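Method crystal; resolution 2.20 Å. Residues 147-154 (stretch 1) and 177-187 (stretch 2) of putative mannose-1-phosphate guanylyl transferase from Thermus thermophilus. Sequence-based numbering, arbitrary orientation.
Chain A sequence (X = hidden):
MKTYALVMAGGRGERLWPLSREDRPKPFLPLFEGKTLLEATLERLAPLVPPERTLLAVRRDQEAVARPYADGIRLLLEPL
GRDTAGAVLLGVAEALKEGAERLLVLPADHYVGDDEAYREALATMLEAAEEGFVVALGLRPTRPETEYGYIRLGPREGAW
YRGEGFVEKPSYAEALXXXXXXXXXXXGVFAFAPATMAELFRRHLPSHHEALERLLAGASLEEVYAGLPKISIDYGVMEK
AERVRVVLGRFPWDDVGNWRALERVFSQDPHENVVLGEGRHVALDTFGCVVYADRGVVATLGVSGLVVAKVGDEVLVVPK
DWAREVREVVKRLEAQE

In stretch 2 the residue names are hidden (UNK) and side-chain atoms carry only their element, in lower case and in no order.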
ATOM      1  N   GLU A 147     -15.376  15.315 -17.761  1.00 35.10           N
ATOM      2  CA  GLU A 147     -15.360  14.033 -18.456  1.00 37.30           C
ATOM      3  C   GLU A 147     -16.733  13.527 -18.870  1.00 36.78           C
ATOM      4  O   GLU A 147     -16.850  12.500 -19.536  1.00 38.21           O
ATOM      5  CB  GLU A 147     -14.670  12.970 -17.598  1.00 38.67           C
ATOM      6  CG  GLU A 147     -13.170  13.152 -17.499  1.00 41.63           C
ATOM      7  CD  GLU A 147     -12.515  13.283 -18.864  1.00 44.67           C
ATOM      8  OE1 GLU A 147     -12.732  12.405 -19.725  1.00 47.75           O
ATOM      9  OE2 GLU A 147     -11.780  14.265 -19.076  1.00 45.43           O
ATOM     10  N   TYR A 148     -17.778  14.244 -18.477  1.00 34.45           N
ATOM     11  CA  TYR A 148     -19.128  13.828 -18.833  1.00 31.67           C
ATOM     12  C   TYR A 148     -19.649  14.580 -20.042  1.00 30.88           C
ATOM     13  O   TYR A 148     -19.120  15.627 -20.435  1.00 31.66           O
ATOM     14  CB  TYR A 148     -20.105  14.090 -17.686  1.00 32.15           C
ATOM     15  CG  TYR A 148     -19.871  13.300 -16.427  1.00 33.38           C
ATOM     16  CD1 TYR A 148     -18.966  12.241 -16.396  1.00 35.25           C
ATOM     17  CD2 TYR A 148     -20.596  13.586 -15.268  1.00 34.33           C
ATOM     18  CE1 TYR A 148     -18.787  11.480 -15.238  1.00 33.69           C
ATOM     19  CE2 TYR A 148     -20.427  12.832 -14.108  1.00 35.04           C
ATOM     20  CZ  TYR A 148     -19.522  11.783 -14.103  1.00 34.22           C
ATOM     21  OH  TYR A 148     -19.356  11.034 -12.966  1.00 36.78           O
ATOM     22  N   GLY A 149     -20.694  14.023 -20.634  1.00 29.41           N
ATOM     23  CA  GLY A 149     -21.354  14.676 -21.740  1.00 27.58           C
ATOM     24  C   GLY A 149     -22.522  15.385 -21.077  1.00 27.58           C
ATOM     25  O   GLY A 149     -22.979  14.961 -20.010  1.00 28.05           O
ATOM     26  N   TYR A 150     -22.998  16.464 -21.682  1.00 27.22           N
ATOM     27  CA  TYR A 150     -24.124  17.214 -21.142  1.00 30.24           C
ATOM     28  C   TYR A 150     -25.242  17.269 -22.173  1.00 31.67           C
ATOM     29  O   TYR A 150     -25.018  16.989 -23.351  1.00 31.85           O
ATOM     30  CB  TYR A 150     -23.699  18.642 -20.779  1.00 28.80           C
ATOM     31  CG  TYR A 150     -22.760  18.734 -19.590  1.00 28.25           C
ATOM     32  CD1 TYR A 150     -21.479  18.182 -19.640  1.00 27.37           C
ATOM     33  CD2 TYR A 150     -23.155  19.380 -18.415  1.00 27.12           C
ATOM     34  CE1 TYR A 150     -20.616  18.268 -18.553  1.00 27.13           C
ATOM     35  CE2 TYR A 150     -22.297  19.476 -17.321  1.00 27.26           C
ATOM     36  CZ  TYR A 150     -21.034  18.913 -17.400  1.00 26.17           C
ATOM     37  OH  TYR A 150     -20.198  18.965 -16.322  1.00 28.90           O
ATOM     38  N   ILE A 151     -26.441  17.631 -21.722  1.00 31.74           N
ATOM     39  CA  ILE A 151     -27.598  17.743 -22.602  1.00 33.83           C
ATOM     40  C   ILE A 151     -28.308  19.082 -22.396  1.00 36.04           C
ATOM     41  O   ILE A 151     -28.510  19.512 -21.262  1.00 34.99           O
ATOM     42  CB  ILE A 151     -28.628  16.635 -22.331  1.00 33.09           C
ATOM     43  CG1 ILE A 151     -27.975  15.253 -22.447  1.00 35.43           C
ATOM     44  CG2 ILE A 151     -29.779  16.760 -23.318  1.00 33.68           C
ATOM     45  CD1 ILE A 151     -28.906  14.107 -22.063  1.00 33.16           C
ATOM     46  N   ARG A 152     -28.684  19.732 -23.496  1.00 37.32           N
ATOM     47  CA  ARG A 152     -29.399  21.007 -23.435  1.00 39.72           C
ATOM     48  C   ARG A 152     -30.870  20.685 -23.274  1.00 40.02           C
ATOM     49  O   ARG A 152     -31.406  19.869 -24.019  1.00 41.25           O
ATOM     50  CB  ARG A 152     -29.252  21.810 -24.733  1.00 39.83           C
ATOM     51  CG  ARG A 152     -27.848  22.126 -25.182  1.00 42.69           C
ATOM     52  CD  ARG A 152     -27.903  23.221 -26.253  1.00 46.40           C
ATOM     53  NE  ARG A 152     -26.616  23.449 -26.903  1.00 49.41           N
ATOM     54  CZ  ARG A 152     -26.120  22.678 -27.867  1.00 51.97           C
ATOM     55  NH1 ARG A 152     -26.804  21.625 -28.301  1.00 53.18           N
ATOM     56  NH2 ARG A 152     -24.935  22.959 -28.395  1.00 53.53           N
ATOM     57  N   LEU A 153     -31.531  21.333 -22.326  1.00 40.27           N
ATOM     58  CA  LEU A 153     -32.947  21.080 -22.116  1.00 41.48           C
ATOM     59  C   LEU A 153     -33.840  22.182 -22.666  1.00 43.13           C
ATOM     60  O   LEU A 153     -33.557  23.367 -22.501  1.00 42.95           O
ATOM     61  CB  LEU A 153     -33.243  20.915 -20.631  1.00 42.64           C
ATOM     62  CG  LEU A 153     -32.575  19.775 -19.867  1.00 41.98           C
ATOM     63  CD1 LEU A 153     -33.116  19.783 -18.441  1.00 41.56           C
ATOM     64  CD2 LEU A 153     -32.854  18.436 -20.546  1.00 41.44           C
ATOM     65  N   GLY A 154     -34.917  21.783 -23.332  1.00 44.51           N
ATOM     66  CA  GLY A 154     -35.862  22.747 -23.860  1.00 44.97           C
ATOM     67  C   GLY A 154     -36.957  22.853 -22.815  1.00 47.18           C
ATOM     68  O   GLY A 154     -36.742  22.433 -21.675  1.00 45.72           O
ATOM     69  N   UNK A 177     -20.171  26.997 -17.427  1.00 31.12           N
ATOM     70  CA  UNK A 177     -21.156  27.723 -18.234  1.00 33.19           C
ATOM     71  C   UNK A 177     -22.368  26.841 -18.566  1.00 31.47           C
ATOM     72  O   UNK A 177     -23.508  27.291 -18.601  1.00 32.23           O
ATOM     73  c   UNK A 177     -21.000  30.637 -19.268  1.00 45.34           C
ATOM     74  o   UNK A 177     -21.975  30.615 -20.014  1.00 47.05           O
ATOM     75  c   UNK A 177     -19.906  29.607 -19.466  1.00 40.97           C
ATOM     76  c   UNK A 177     -20.503  28.198 -19.542  1.00 35.41           C
ATOM     77  o   UNK A 177     -20.839  31.498 -18.417  1.00 43.98           O
ATOM     78  N   UNK A 178     -22.078  25.550 -18.874  1.00 31.42           N
ATOM     79  CA  UNK A 178     -23.165  24.609 -19.154  1.00 32.09           C
ATOM     80  C   UNK A 178     -24.153  24.586 -17.981  1.00 30.01           C
ATOM     81  O   UNK A 178     -25.368  24.577 -18.130  1.00 29.20           O
ATOM     82  c   UNK A 178     -22.580  23.196 -19.302  1.00 34.44           C
ATOM     83  c   UNK A 178     -21.909  22.925 -20.617  1.00 39.83           C
ATOM     84  o   UNK A 178     -20.030  22.030 -24.240  1.00 48.96           O
ATOM     85  c   UNK A 178     -21.272  23.565 -22.857  1.00 42.83           C
ATOM     86  c   UNK A 178     -20.652  21.393 -22.014  1.00 42.67           C
ATOM     87  c   UNK A 178     -20.651  22.321 -23.038  1.00 44.43           C
ATOM     88  c   UNK A 178     -21.276  21.696 -20.812  1.00 40.54           C
ATOM     89  c   UNK A 178     -21.910  23.863 -21.650  1.00 41.64           C
ATOM     90  N   UNK A 179     -23.568  24.525 -16.767  1.00 28.31           N
ATOM     91  CA  UNK A 179     -24.395  24.460 -15.566  1.00 29.72           C
ATOM     92  C   UNK A 179     -25.241  25.726 -15.380  1.00 29.65           C
ATOM     93  O   UNK A 179     -26.426  25.674 -15.082  1.00 28.34           O
ATOM     94  c   UNK A 179     -21.927  22.443 -13.343  1.00 30.78           C
ATOM     95  c   UNK A 179     -24.318  24.160 -13.066  1.00 28.56           C
ATOM     96  c   UNK A 179     -23.483  24.197 -14.359  1.00 29.96           C
ATOM     97  c   UNK A 179     -22.813  22.831 -14.521  1.00 29.17           C
ATOM     98  N   UNK A 180     -24.586  26.894 -15.545  1.00 30.14           N
ATOM     99  CA  UNK A 180     -25.333  28.144 -15.413  1.00 32.64           C
ATOM    100  C   UNK A 180     -26.543  28.179 -16.360  1.00 32.96           C
ATOM    101  O   UNK A 180     -27.606  28.690 -16.040  1.00 33.84           O
ATOM    102  c   UNK A 180     -22.292  30.615 -15.135  1.00 35.92           C
ATOM    103  n   UNK A 180     -21.157  30.687 -14.209  1.00 35.77           N
ATOM    104  c   UNK A 180     -23.256  29.487 -14.733  1.00 35.15           C
ATOM    105  n   UNK A 180     -19.722  30.611 -16.036  1.00 35.03           N
ATOM    106  c   UNK A 180     -24.402  29.323 -15.734  1.00 32.61           C
ATOM    107  n   UNK A 180     -18.862  30.686 -13.902  1.00 35.31           N
ATOM    108  c   UNK A 180     -19.909  30.663 -14.727  1.00 34.09           C
ATOM    109  N   UNK A 181     -26.334  27.644 -17.583  1.00 32.92           N
ATOM    110  CA  UNK A 181     -27.391  27.695 -18.597  1.00 34.37           C
ATOM    111  C   UNK A 181     -28.453  26.599 -18.423  1.00 33.06           C
ATOM    112  O   UNK A 181     -29.367  26.466 -19.226  1.00 34.89           O
ATOM    113  c   UNK A 181     -25.205  28.528 -21.704  1.00 44.63           C
ATOM    114  c   UNK A 181     -26.084  28.795 -20.488  1.00 40.21           C
ATOM    115  n   UNK A 181     -23.294  29.538 -22.839  1.00 50.71           N
ATOM    116  c   UNK A 181     -24.627  29.814 -22.299  1.00 47.54           C
ATOM    117  c   UNK A 181     -26.750  27.523 -19.972  1.00 36.89           C
ATOM    118  N   UNK A 182     -28.276  25.752 -17.394  1.00 32.36           N
ATOM    119  CA  UNK A 182     -29.342  24.784 -17.159  1.00 30.83           C
ATOM    120  C   UNK A 182     -29.070  23.431 -17.833  1.00 31.41           C
ATOM    121  O   UNK A 182     -29.950  22.594 -17.988  1.00 32.17           O
ATOM    122  N   UNK A 183     -27.813  23.235 -18.272  1.00 30.55           N
ATOM    123  CA  UNK A 183     -27.439  21.959 -18.870  1.00 31.58           C
ATOM    124  C   UNK A 183     -27.409  20.836 -17.830  1.00 31.68           C
ATOM    125  O   UNK A 183     -27.099  21.041 -16.664  1.00 31.93           O
ATOM    126  o   UNK A 183     -26.459  25.198 -24.223  1.00 44.46           O
ATOM    127  c   UNK A 183     -25.420  23.422 -22.991  1.00 42.54           C
ATOM    128  c   UNK A 183     -27.206  24.700 -21.999  1.00 41.18           C
ATOM    129  c   UNK A 183     -26.164  22.921 -20.753  1.00 37.92           C
ATOM    130  c   UNK A 183     -27.111  23.937 -20.844  1.00 39.65           C
ATOM    131  c   UNK A 183     -26.360  24.432 -23.077  1.00 42.22           C
ATOM    132  c   UNK A 183     -26.058  22.117 -19.506  1.00 33.73           C
ATOM    133  c   UNK A 183     -25.319  22.666 -21.833  1.00 40.39           C
ATOM    134  N   UNK A 184     -27.772  19.611 -18.262  1.00 30.32           N
ATOM    135  CA  UNK A 184     -27.706  18.476 -17.342  1.00 30.89           C
ATOM    136  C   UNK A 184     -26.772  17.374 -17.857  1.00 31.19           C
ATOM    137  O   UNK A 184     -26.417  17.328 -19.027  1.00 33.09           O
ATOM    138  c   UNK A 184     -29.691  17.467 -18.487  1.00 31.06           C
ATOM    139  c   UNK A 184     -29.123  17.922 -17.157  1.00 31.42           C
ATOM    140  c   UNK A 184     -30.029  18.995 -16.557  1.00 30.89           C
ATOM    141  N   UNK A 185     -26.331  16.504 -16.916  1.00 28.90           N
ATOM    142  CA  UNK A 185     -25.428  15.412 -17.281  1.00 27.43           C
ATOM    143  C   UNK A 185     -26.164  14.340 -18.090  1.00 28.07           C
ATOM    144  O   UNK A 185     -27.301  13.974 -17.807  1.00 26.83           O
ATOM    145  c   UNK A 185     -22.915  16.509 -15.977  1.00 28.19           C
ATOM    146  c   UNK A 185     -22.251  15.834 -11.433  1.00 27.60           C
ATOM    147  c   UNK A 185     -23.810  15.603 -15.357  1.00 27.39           C
ATOM    148  c   UNK A 185     -23.335  14.953 -11.595  1.00 29.22           C
ATOM    149  c   UNK A 185     -22.319  16.413 -13.779  1.00 26.71           C
ATOM    150  n   UNK A 185     -22.014  17.034 -15.096  1.00 27.96           N
ATOM    151  c   UNK A 185     -24.864  14.776 -16.001  1.00 26.37           C
ATOM    152  c   UNK A 185     -21.752  16.559 -12.521  1.00 27.14           C
ATOM    153  c   UNK A 185     -23.900  14.811 -12.856  1.00 26.88           C
ATOM    154  c   UNK A 185     -23.419  15.537 -13.956  1.00 25.49           C
ATOM    155  N   UNK A 186     -25.486  13.849 -19.150  1.00 26.49           N
ATOM    156  CA  UNK A 186     -25.997  12.697 -19.890  1.00 28.42           C
ATOM    157  C   UNK A 186     -25.794  11.417 -19.070  1.00 27.91           C
ATOM    158  O   UNK A 186     -24.679  11.030 -18.746  1.00 28.02           O
ATOM    159  c   UNK A 186     -25.751  11.520 -22.091  1.00 33.34           C
ATOM    160  n   UNK A 186     -25.674  11.791 -23.407  1.00 34.48           N
ATOM    161  o   UNK A 186     -26.184  10.457 -21.652  1.00 34.15           O
ATOM    162  c   UNK A 186     -25.197  12.601 -21.196  1.00 29.45           C
ATOM    163  N   UNK A 187     -26.919  10.781 -18.701  1.00 26.19           N
ATOM    164  CA  UNK A 187     -26.835   9.648 -17.784  1.00 27.51           C
ATOM    165  C   UNK A 187     -26.467   8.330 -18.489  1.00 28.23           C
ATOM    166  O   UNK A 187     -26.268   7.297 -17.864  1.00 28.24           O
TER
HETATM  167  O   HOH W   1     -22.059  11.652 -19.419  1.00 39.65           O
HETATM  168  O   HOH W   2     -23.854  14.480 -24.188  1.00 46.33           O
HETATM  169  O   HOH W   3     -30.586  23.823 -20.643  1.00 44.19           O

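Position 177 carries three carbons, the third bearing two oxygens, and touches nothing on stretch 1: a carboxylate on a two-carbon spacer, Glu 177. Position 178 has one carbon, then a six-carbon ring bearing one oxygen; a ring carbon lies 3.5 Å from Tyr 150 CG. It is Tyr 178, and the two tyrosine planes meet obliquely at 59°.

Position 179 has four carbons, forked at the first, with one arm two carbons long; the inner carbon of that arm lies 4.4 Å from Tyr 150 CE2, a marginal contact. That pattern is Ile 179. Position 180 shows three carbons, a nitrogen, then a carbon carrying two more nitrogens. This guanidinium is Arg 180; it ignores stretch 1 and forms a salt bridge back to the helix, Arg 180 NH1 to Glu 177 OE1 at 2.8 Å. Position 181 has four carbons in a row ending in nitrogen, none touching stretch 1: Lys 181, whose NZ reaches Glu 177 OE2 at 3.3 Å in a weak, charged bond.

Position 182 has no side-chain atoms and must be Gly 182. Its phi of 95° fits: a CB here would be jammed against the carbonyl O of Lys 181. The residue closes a Schellman motif, Gly 182 N bonding Ile 179 O at 3.0 Å, while the N of position 183 bonds Tyr 178 O at 2.8 Å.

Position 183 again has one carbon and a six-carbon ring with one oxygen. The CB is 4.1 Å from Tyr 150 CD2, and the oxygen is 3.2 Å from Arg 152 CD; this is Tyr 183. At position 184 one carbon carries two others, one 4.1 Å from Ile 151 CB and the other 3.7 Å from Leu 153 CD1: the branched-at-CB signature of Val 184.

Position 185 has one carbon followed by fused five- and six-membered rings holding eight carbons and one nitrogen. The ring nitrogen is 2.9 Å from Tyr 150 OH, and a ring carbon is 3.6 Å from Tyr 148 CD2. Only Trp 185 satisfies this: Trp 185 NE1 donates to Tyr 150 OH (159°), while the edge of Tyr 148 meets the indole face. Position 186 has two carbons, the second carrying one oxygen and one nitrogen, with CB 4.0 Å from Ile 151 CG1: Asn 186. Position 187, lacking side-chain atoms, is Gly 187.

The contact rests on a short antiparallel pairing. Ile 151 N donates to Val 184 O at 2.7 Å and Val 184 N returns to Ile 151 O at 3.1 Å; Asn 186 N extends the ladder to Gly 149 O at 2.9 Å, nearly linear at 176°. Ile 151 and Val 184 share one sheet face. The Tyr 150 ring is covered by Tyr 178 over one face and by Trp 185 over the opposite one, so helix and strand of stretch 2 both hold it. Water 1 adds a bridge, accepting from Gly 149 N at 3.0 Å and donating to Asn 186 O at 2.8 Å.

Stretch 2 177-187: EYIRKGYVWNG
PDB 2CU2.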